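Local coordinates for protein CRISPR-associated endoribonuclease Cas6 1 (Methanocaldococcus jannaschii DSM 2661, PDB 5YI6) that probably cleaves CRISPR transcripts as an RNA-binding endonuclease of the Cas6 family, releasing the guide RNAs of an antiviral defence system, at residues T138-E143 against K147-L152; R193-I196 against I200-R203. All blocks are in the same frame, centred on the assembly; numbering follows the deposited sequence.

Contact 1: T138-E143 against K147-L152; sequences TMIETE and KTYDLL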
loop_
_atom_site.group_PDB
_atom_site.type_symbol
_atom_site.label_atom_id
_atom_site.label_comp_id
_atom_site.label_asym_id
_atom_site.label_seq_id
_atom_site.Cartn_x
_atom_site.Cartn_y
_atom_site.Cartn_z
ATOM N N THR A 138 -9.474 -11.536 11.283
ATOM C CA THR A 138 -9.600 -12.934 11.687
ATOM C C THR A 138 -11.086 -13.260 11.719
ATOM O O THR A 138 -11.915 -12.372 11.891
ATOM C CB THR A 138 -8.886 -13.200 13.042
ATOM O OG1 THR A 138 -8.894 -14.599 13.343
ATOM C CG2 THR A 138 -9.524 -12.445 14.184
ATOM N N MET A 139 -11.433 -14.521 11.506
ATOM C CA MET A 139 -12.847 -14.887 11.448
ATOM C C MET A 139 -13.300 -15.334 12.838
ATOM O O MET A 139 -12.548 -15.985 13.562
ATOM C CB MET A 139 -13.072 -15.992 10.407
ATOM C CG MET A 139 -12.494 -15.670 9.029
ATOM S SD MET A 139 -13.255 -14.169 8.361
ATOM C CE MET A 139 -14.946 -14.808 8.163
ATOM N N ILE A 140 -14.505 -14.941 13.234
ATOM C CA ILE A 140 -15.006 -15.287 14.562
ATOM C C ILE A 140 -16.456 -15.734 14.456
ATOM O O ILE A 140 -17.245 -15.171 13.691
ATOM C CB ILE A 140 -14.901 -14.125 15.551
ATOM C CG1 ILE A 140 -15.640 -12.927 14.968
ATOM C CG2 ILE A 140 -13.453 -13.837 15.862
ATOM C CD1 ILE A 140 -15.557 -11.757 15.810
ATOM N N GLU A 141 -16.810 -16.727 15.253
ATOM C CA GLU A 141 -18.189 -17.201 15.306
ATOM C C GLU A 141 -19.009 -16.289 16.213
ATOM O O GLU A 141 -18.604 -15.998 17.345
ATOM C CB GLU A 141 -18.211 -18.640 15.823
ATOM C CG GLU A 141 -19.599 -19.232 15.805
ATOM C CD GLU A 141 -20.124 -19.399 14.388
ATOM O OE1 GLU A 141 -19.307 -19.619 13.458
ATOM O OE2 GLU A 141 -21.355 -19.264 14.205
ATOM N N THR A 142 -20.148 -15.812 15.728
ATOM C CA THR A 142 -21.044 -15.006 16.544
ATOM C C THR A 142 -22.424 -15.656 16.528
ATOM O O THR A 142 -22.667 -16.604 15.779
ATOM C CB THR A 142 -21.162 -13.568 16.010
ATOM O OG1 THR A 142 -22.019 -13.587 14.863
ATOM C CG2 THR A 142 -19.745 -13.001 15.622
ATOM N N GLU A 143 -23.342 -15.102 17.322
ATOM C CA GLU A 143 -24.740 -15.563 17.288
ATOM C C GLU A 143 -25.407 -15.290 15.948
ATOM O O GLU A 143 -26.490 -15.827 15.682
ATOM C CB GLU A 143 -25.549 -14.915 18.418
ATOM C CG GLU A 143 -25.193 -15.442 19.790
ATOM C CD GLU A 143 -26.074 -14.884 20.903
ATOM O OE1 GLU A 143 -26.998 -14.094 20.630
ATOM O OE2 GLU A 143 -25.798 -15.182 22.085
ATOM N N LYS A 147 -18.285 -14.166 11.204
ATOM C CA LYS A 147 -18.092 -12.778 10.796
ATOM C C LYS A 147 -16.603 -12.450 10.756
ATOM O O LYS A 147 -15.768 -13.152 11.336
ATOM C CB LYS A 147 -18.809 -11.797 11.747
ATOM C CG LYS A 147 -20.327 -12.047 11.926
ATOM C CD LYS A 147 -21.070 -11.944 10.601
ATOM C CE LYS A 147 -22.572 -12.169 10.786
ATOM N NZ LYS A 147 -23.295 -12.202 9.487
ATOM N N THR A 148 -16.274 -11.345 10.082
ATOM C CA THR A 148 -14.893 -10.885 10.005
ATOM C C THR A 148 -14.627 -9.856 11.098
ATOM O O THR A 148 -15.331 -8.843 11.188
ATOM C CB THR A 148 -14.611 -10.262 8.626
ATOM O OG1 THR A 148 -14.924 -11.205 7.593
ATOM C CG2 THR A 148 -13.152 -9.891 8.532
ATOM N N TYR A 149 -13.595 -10.091 11.912
ATOM C CA TYR A 149 -13.168 -9.162 12.947
ATOM C C TYR A 149 -11.890 -8.480 12.461
ATOM O O TYR A 149 -10.955 -9.161 12.028
ATOM C CB TYR A 149 -12.876 -9.895 14.279
ATOM C CG TYR A 149 -12.568 -8.949 15.403
ATOM C CD1 TYR A 149 -13.586 -8.404 16.168
ATOM C CD2 TYR A 149 -11.269 -8.558 15.678
ATOM C CE1 TYR A 149 -13.326 -7.520 17.182
ATOM C CE2 TYR A 149 -11.000 -7.666 16.683
ATOM C CZ TYR A 149 -12.025 -7.146 17.438
ATOM O OH TYR A 149 -11.752 -6.234 18.438
ATOM N N ASP A 150 -11.840 -7.161 12.569
ATOM C CA ASP A 150 -10.662 -6.391 12.146
ATOM C C ASP A 150 -9.744 -6.172 13.346
ATOM O O ASP A 150 -10.104 -5.459 14.286
ATOM C CB ASP A 150 -11.105 -5.060 11.544
ATOM C CG ASP A 150 -11.945 -5.239 10.304
ATOM O OD1 ASP A 150 -11.815 -6.281 9.634
ATOM O OD2 ASP A 150 -12.748 -4.335 10.011
ATOM N N LEU A 151 -8.558 -6.781 13.318
ATOM C CA LEU A 151 -7.598 -6.606 14.395
ATOM C C LEU A 151 -6.908 -5.252 14.305
ATOM O O LEU A 151 -6.484 -4.818 13.221
ATOM C CB LEU A 151 -6.539 -7.703 14.335
ATOM C CG LEU A 151 -7.103 -9.110 14.567
ATOM C CD1 LEU A 151 -6.052 -10.164 14.247
ATOM C CD2 LEU A 151 -7.606 -9.211 16.017
ATOM N N LEU A 152 -6.785 -4.586 15.464
ATOM C CA LEU A 152 -6.044 -3.345 15.656
ATOM C C LEU A 152 -4.985 -3.566 16.734
ATOM O O LEU A 152 -5.090 -4.550 17.483
ATOM C CB LEU A 152 -7.018 -2.238 16.066
ATOM C CG LEU A 152 -8.150 -2.049 15.044
ATOM C CD1 LEU A 152 -9.212 -1.104 15.606
ATOM C CD2 LEU A 152 -7.581 -1.525 13.712
#

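Contact 2: R193-I196 against I200-R203; sequences RMRI and IYCR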
loop_
_atom_site.group_PDB
_atom_site.type_symbol
_atom_site.label_atom_id
_atom_site.label_comp_id
_atom_site.label_asym_id
_atom_site.label_seq_id
_atom_site.Cartn_x
_atom_site.Cartn_y
_atom_site.Cartn_z
ATOM N N ARG A 193 -11.516 4.064 9.099
ATOM C CA ARG A 193 -12.575 3.308 8.438
ATOM C C ARG A 193 -12.375 3.362 6.928
ATOM O O ARG A 193 -12.264 4.451 6.351
ATOM C CB ARG A 193 -13.945 3.858 8.842
ATOM C CG ARG A 193 -15.118 3.092 8.251
ATOM C CD ARG A 193 -16.441 3.612 8.816
ATOM N NE ARG A 193 -17.612 3.032 8.155
ATOM C CZ ARG A 193 -18.248 3.605 7.136
ATOM N NH1 ARG A 193 -17.829 4.776 6.666
ATOM N NH2 ARG A 193 -19.312 3.016 6.599
ATOM N N MET A 194 -12.264 2.191 6.290
ATOM C CA MET A 194 -11.860 2.124 4.887
ATOM C C MET A 194 -12.840 1.236 4.151
ATOM O O MET A 194 -13.090 0.108 4.586
ATOM C CB MET A 194 -10.429 1.557 4.705
ATOM C CG MET A 194 -9.351 2.211 5.586
ATOM S SD MET A 194 -8.937 3.848 4.971
ATOM C CE MET A 194 -8.038 3.530 3.447
ATOM N N ARG A 195 -13.392 1.745 3.050
ATOM C CA ARG A 195 -14.240 0.930 2.195
ATOM C C ARG A 195 -13.402 -0.074 1.408
ATOM O O ARG A 195 -12.377 0.286 0.824
ATOM C CB ARG A 195 -15.015 1.830 1.236
ATOM C CG ARG A 195 -16.070 1.136 0.429
ATOM C CD ARG A 195 -16.831 2.164 -0.411
ATOM N NE ARG A 195 -17.812 1.502 -1.258
ATOM C CZ ARG A 195 -18.550 2.120 -2.173
ATOM N NH1 ARG A 195 -18.417 3.427 -2.368
ATOM N NH2 ARG A 195 -19.425 1.426 -2.892
ATOM N N ILE A 196 -13.826 -1.340 1.381
ATOM C CA ILE A 196 -13.082 -2.365 0.651
ATOM C C ILE A 196 -13.923 -3.081 -0.384
ATOM O O ILE A 196 -13.359 -3.764 -1.247
ATOM C CB ILE A 196 -12.404 -3.379 1.580
ATOM C CG1 ILE A 196 -13.398 -3.908 2.624
ATOM C CG2 ILE A 196 -11.198 -2.740 2.244
ATOM C CD1 ILE A 196 -12.782 -4.923 3.578
ATOM N N ILE A 200 -18.710 -3.076 2.007
ATOM C CA ILE A 200 -18.005 -3.502 3.213
ATOM C C ILE A 200 -17.002 -2.434 3.624
ATOM O O ILE A 200 -16.152 -2.011 2.819
ATOM C CB ILE A 200 -17.330 -4.871 3.040
ATOM C CG1 ILE A 200 -18.391 -5.931 2.698
ATOM C CG2 ILE A 200 -16.619 -5.244 4.339
ATOM C CD1 ILE A 200 -17.819 -7.278 2.275
ATOM N N TYR A 201 -17.090 -2.018 4.876
ATOM C CA TYR A 201 -16.120 -1.113 5.462
ATOM C C TYR A 201 -15.356 -1.859 6.550
ATOM O O TYR A 201 -15.935 -2.639 7.313
ATOM C CB TYR A 201 -16.808 0.119 6.023
ATOM C CG TYR A 201 -17.457 0.946 4.933
ATOM C CD1 TYR A 201 -16.884 2.139 4.486
ATOM C CD2 TYR A 201 -18.626 0.491 4.302
ATOM C CE1 TYR A 201 -17.495 2.885 3.463
ATOM C CE2 TYR A 201 -19.229 1.212 3.294
ATOM C CZ TYR A 201 -18.666 2.406 2.873
ATOM O OH TYR A 201 -19.288 3.112 1.860
ATOM N N CYS A 202 -14.062 -1.631 6.619
ATOM C CA CYS A 202 -13.248 -2.279 7.626
ATOM C C CYS A 202 -12.562 -1.224 8.475
ATOM O O CYS A 202 -12.532 -0.044 8.132
ATOM C CB CYS A 202 -12.233 -3.222 6.969
ATOM S SG CYS A 202 -11.046 -2.362 5.886
ATOM N N ARG A 203 -12.019 -1.659 9.606
ATOM C CA ARG A 203 -11.187 -0.810 10.451
ATOM C C ARG A 203 -9.733 -1.218 10.230
ATOM O O ARG A 203 -9.398 -2.398 10.370
ATOM C CB ARG A 203 -11.582 -0.953 11.919
ATOM C CG ARG A 203 -13.001 -0.513 12.171
ATOM C CD ARG A 203 -13.479 -0.813 13.597
ATOM N NE ARG A 203 -12.826 0.037 14.591
ATOM C CZ ARG A 203 -13.103 1.333 14.759
ATOM N NH1 ARG A 203 -12.474 2.039 15.691
ATOM N NH2 ARG A 203 -13.998 1.931 13.978
#

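Contact 1: T138-E143 against K147-L152
A two-stranded beta hairpin in the C-terminal half of Cas6 zips strand 137-142 to strand 145-150. Thr138 and Tyr149 form a hydrogen-bonded pair: Thr138 N reaches Tyr149 O at 2.9 Å, and Tyr149 N returns to Thr138 O at 2.8 Å. Ile140 and Lys147 make the second such pair, and between them lies the non-hydrogen-bonded pair of Met139 and Thr148. Met139 CA approaches Lys147 O at 3.4 Å in a CA-H...O contact. The Met139 chain, bent at chi2 (-60°) and chi3 (-66°), curls toward its cross-strand partner until SD is 3.5 Å from Thr148 OG1. On the other face, Ile140 CD1 rests 3.6 Å from Tyr149 CB, at the root of the aromatic side chain, whose OH hydrogen-bonds to Asn155. Leu151 CG lies 4.1 Å from Thr138 CG2. Near the turn the aliphatic part of Lys147 passes Thr142 at about a right angle, Lys147 CG 3.7 Å from Thr142 OG1, while that hydroxyl bonds to Gly145 O and Asp144 N. Beta-branched threonine and isoleucine suit these extended strands, and the chemistry implies a hairpin joined by backbone bonds, with an apolar contact on the Ile140 face and a thioether beside a hydroxyl on the other.

Contact 2: R193-I196 against I200-R203
Ile196 and Cys202 form the apolar centre of an antiparallel beta hairpin, where strand 182-195 turns back into strand 201-213. Ile196 CG2 lies 3.7 Å from Cys202 SG. Met194 CB, on the residue paired with Cys202, comes to 4.1 Å from Cys202 SG from a different side, so the small thiol meets two larger side chains at once. Ile196 CG1, set between its backbone N and carbonyl carbon by a chi1 of 49°, lies 3.9 Å from Ile200 CG2 and still closer to Ile200 O. Backbone bonds join the strands beside this group: Met194 and Cys202 exchange two, and nearer the turn Ile196 N donates to Ile200 O at 2.8 Å, almost straight at 177°. On the other face Tyr201 is sandwiched between two arginines, each offering an aliphatic stem and a flat cation. The extended chain of Arg195 runs over one face of the Tyr201 ring, with CG 4.0 Å from the ring centroid in a CH-pi contact. Arg195 NE hydrogen-bonds to Lys197 O, and the guanidinium makes a cation-pi contact with Tyr25. The opposite face receives the Arg193 guanidinium, stacked with the planes 4° apart, Arg193 CZ 3.8 Å from the Tyr201 centroid and Arg193 NH2 3.2 Å from Tyr201 CG.

In the fold
Contacts 1 and 2 are two hairpins met in series along the chain, their centres 14 Å apart on the same side of the chain's centre. They join where contact 1 ends: Asp150 OD2 lies 2.8 Å from Arg203 N, a probable hydrogen bond. Leu152 CD2 packs nearby, 3.9 Å from Arg203 O. A carboxylate thus meets a backbone N-H of strand 201-213, tying the outlying two-stranded sheet to the larger four-stranded one. Contact 1 lies away from the probable catalytic residues. Contact 2 is nearer: the Ile196 side chain is about 12 Å from that of Lys53, the likely transition-state stabiliser, and Arg195 touches helix 23-35, which carries Tyr32, the probable proton acceptor.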